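PDB 7KV2: RagB/SusD family nutrient uptake outer membrane protein from Bacteroides thetaiotaomicron, which probably binds beta-glucan at the cell surface, as a SusD-family outer-membrane protein serving nutrient uptake in a gut bacterium. Local coordinates for residues 97-102 with 484-489. Sequence-based numbering, arbitrary orientation.
Sequences MMNFEA and YRTNSW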
loop_
_atom_site.group_PDB
_atom_site.type_symbol
_atom_site.label_atom_id
_atom_site.label_comp_id
_atom_site.label_asym_id
_atom_site.label_seq_id
_atom_site.Cartn_x
_atom_site.Cartn_y
_atom_site.Cartn_z
ATOM N N MET A 97 8.406 15.680 -0.202
ATOM C CA MET A 97 8.535 14.488 0.653
ATOM C C MET A 97 9.720 13.629 0.186
ATOM O O MET A 97 10.427 13.045 1.024
ATOM C CB MET A 97 7.272 13.636 0.547
ATOM C CG MET A 97 6.074 14.262 1.193
ATOM S SD MET A 97 4.515 13.476 0.616
ATOM C CE MET A 97 4.758 11.810 1.220
ATOM N N MET A 98 9.855 13.464 -1.125
ATOM C CA MET A 98 10.886 12.584 -1.710
ATOM C C MET A 98 12.278 13.100 -1.308
ATOM O O MET A 98 13.154 12.275 -1.025
ATOM C CB MET A 98 10.732 12.535 -3.234
ATOM C CG MET A 98 11.863 11.838 -3.933
ATOM S SD MET A 98 13.210 12.951 -4.408
ATOM C CE MET A 98 14.014 12.084 -5.750
ATOM N N ASN A 99 12.454 14.418 -1.294
ATOM C CA ASN A 99 13.750 15.065 -0.973
ATOM C C ASN A 99 13.832 15.455 0.515
ATOM O O ASN A 99 14.708 16.269 0.853
ATOM C CB ASN A 99 13.964 16.248 -1.922
ATOM C CG ASN A 99 15.407 16.684 -1.972
ATOM O OD1 ASN A 99 16.298 15.852 -1.813
ATOM N ND2 ASN A 99 15.623 17.985 -2.155
ATOM N N PHE A 100 12.988 14.893 1.373
ATOM C CA PHE A 100 13.005 15.062 2.855
ATOM C C PHE A 100 12.962 16.564 3.220
ATOM O O PHE A 100 13.632 16.937 4.204
ATOM C CB PHE A 100 14.229 14.353 3.456
ATOM C CG PHE A 100 14.414 12.953 2.928
ATOM C CD1 PHE A 100 13.335 12.075 2.900
ATOM C CD2 PHE A 100 15.620 12.527 2.412
ATOM C CE1 PHE A 100 13.472 10.801 2.366
ATOM C CE2 PHE A 100 15.760 11.252 1.877
ATOM C CZ PHE A 100 14.685 10.395 1.850
ATOM N N GLU A 101 12.183 17.359 2.492
ATOM C CA GLU A 101 12.023 18.830 2.706
ATOM C C GLU A 101 10.525 19.204 2.688
ATOM O O GLU A 101 10.164 20.317 2.245
ATOM C CB GLU A 101 12.888 19.556 1.671
ATOM C CG GLU A 101 12.485 19.363 0.225
ATOM C CD GLU A 101 13.231 20.252 -0.755
ATOM O OE1 GLU A 101 13.455 21.428 -0.398
ATOM O OE2 GLU A 101 13.546 19.806 -1.877
ATOM N N ALA A 102 9.644 18.275 3.065
ATOM C CA ALA A 102 8.206 18.552 3.245
ATOM C C ALA A 102 8.075 19.734 4.218
ATOM O O ALA A 102 8.861 19.767 5.166
ATOM C CB ALA A 102 7.525 17.347 3.821
ATOM N N TYR A 484 18.517 14.877 -8.174
ATOM C CA TYR A 484 17.072 14.798 -7.848
ATOM C C TYR A 484 16.929 14.828 -6.340
ATOM O O TYR A 484 16.414 15.812 -5.831
ATOM C CB TYR A 484 16.455 13.557 -8.484
ATOM C CG TYR A 484 16.450 13.528 -9.987
ATOM C CD1 TYR A 484 16.441 14.679 -10.761
ATOM C CD2 TYR A 484 16.380 12.300 -10.646
ATOM C CE1 TYR A 484 16.439 14.608 -12.145
ATOM C CE2 TYR A 484 16.359 12.224 -12.018
ATOM C CZ TYR A 484 16.380 13.380 -12.767
ATOM O OH TYR A 484 16.320 13.243 -14.119
ATOM N N ARG A 485 17.383 13.791 -5.638
ATOM C CA ARG A 485 17.478 13.858 -4.174
ATOM C C ARG A 485 18.799 14.577 -3.831
ATOM O O ARG A 485 19.872 14.120 -4.304
ATOM C CB ARG A 485 17.418 12.461 -3.584
ATOM C CG ARG A 485 17.547 12.445 -2.073
ATOM C CD ARG A 485 17.239 11.086 -1.480
ATOM N NE ARG A 485 15.788 10.847 -1.512
ATOM C CZ ARG A 485 15.211 9.674 -1.790
ATOM N NH1 ARG A 485 15.942 8.640 -2.142
ATOM N NH2 ARG A 485 13.888 9.565 -1.784
ATOM N N THR A 486 18.710 15.669 -3.071
ATOM C CA THR A 486 19.868 16.521 -2.699
ATOM C C THR A 486 20.086 16.478 -1.192
ATOM O O THR A 486 21.116 17.019 -0.751
ATOM C CB THR A 486 19.688 17.965 -3.179
ATOM O OG1 THR A 486 18.543 18.512 -2.537
ATOM C CG2 THR A 486 19.588 18.088 -4.680
ATOM N N ASN A 487 19.166 15.864 -0.437
ATOM C CA ASN A 487 19.267 15.703 1.034
ATOM C C ASN A 487 19.491 14.245 1.384
ATOM O O ASN A 487 19.168 13.365 0.574
ATOM C CB ASN A 487 18.049 16.292 1.753
ATOM C CG ASN A 487 17.946 17.780 1.528
ATOM O OD1 ASN A 487 18.930 18.492 1.695
ATOM N ND2 ASN A 487 16.799 18.259 1.086
ATOM N N SER A 488 20.061 13.997 2.561
ATOM C CA SER A 488 20.168 12.655 3.169
ATOM C C SER A 488 19.037 12.464 4.165
ATOM O O SER A 488 18.718 13.411 4.880
ATOM C CB SER A 488 21.492 12.435 3.826
ATOM O OG SER A 488 22.486 12.284 2.846
ATOM N N TRP A 489 18.470 11.269 4.246
ATOM C CA TRP A 489 17.499 10.946 5.317
ATOM C C TRP A 489 18.200 11.020 6.682
ATOM O O TRP A 489 19.320 10.548 6.776
ATOM C CB TRP A 489 16.912 9.548 5.085
ATOM C CG TRP A 489 15.739 9.231 5.944
ATOM C CD1 TRP A 489 14.424 9.431 5.624
ATOM C CD2 TRP A 489 15.754 8.654 7.263
ATOM N NE1 TRP A 489 13.626 9.003 6.645
ATOM C CE2 TRP A 489 14.407 8.526 7.662
ATOM C CE3 TRP A 489 16.758 8.233 8.141
ATOM C CZ2 TRP A 489 14.035 8.022 8.909
ATOM C CZ3 TRP A 489 16.391 7.713 9.367
ATOM C CH2 TRP A 489 15.051 7.611 9.744
#
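Asn99, the first residue past helix 92-98, offers its whole side-chain amide to the 484-489 loop. Its CG is anti to the backbone N (chi1 -162°), which carries OD1 to the backbone of Thr486 and Asn487: OD1 accepts from Thr486 N at 2.7 Å and from Asn487 N at 3.2 Å, the two donors arriving from opposite faces of the amide. ND2 donates, close to the amide plane, to Thr486 OG1 at 3.0 Å and to Glu101 OE2, which it meets from above the carboxylate. Asn487 answers with its own amide, ND2 giving a nearly straight bond (171°) to Asn99 O at 2.9 Å. An alanine in place of Asn99 would probably leave the amide hydrogens of Thr486 and Asn487 without their shared acceptor and Glu101 freer to turn.

The helix end itself is gripped by Arg485, whose NE and NH2 approach Met98 O side-on, at 3.0 and 2.9 Å, with the oxygen in the guanidinium plane; NH1 goes on to Ala78 O.

Phe100, the positive-phi residue of the Schellman motif ending this helix, adds the aromatic layer. Its ring lies 14° from parallel to the guanidinium, with CZ over one face of that group. Met98 O sits over the centre of one ring face, while the opposite face takes the edge of Trp489 in a T-shaped stack, five-membered-ring centroid 5.0 Å from the Phe100 centroid.

The guanidinium's positive charge would probably complement the buried carbonyl at the C-terminal end of helix 92-98, so polar bonds and aromatic packing together tie the N-terminal family region to the C-terminal SusD region.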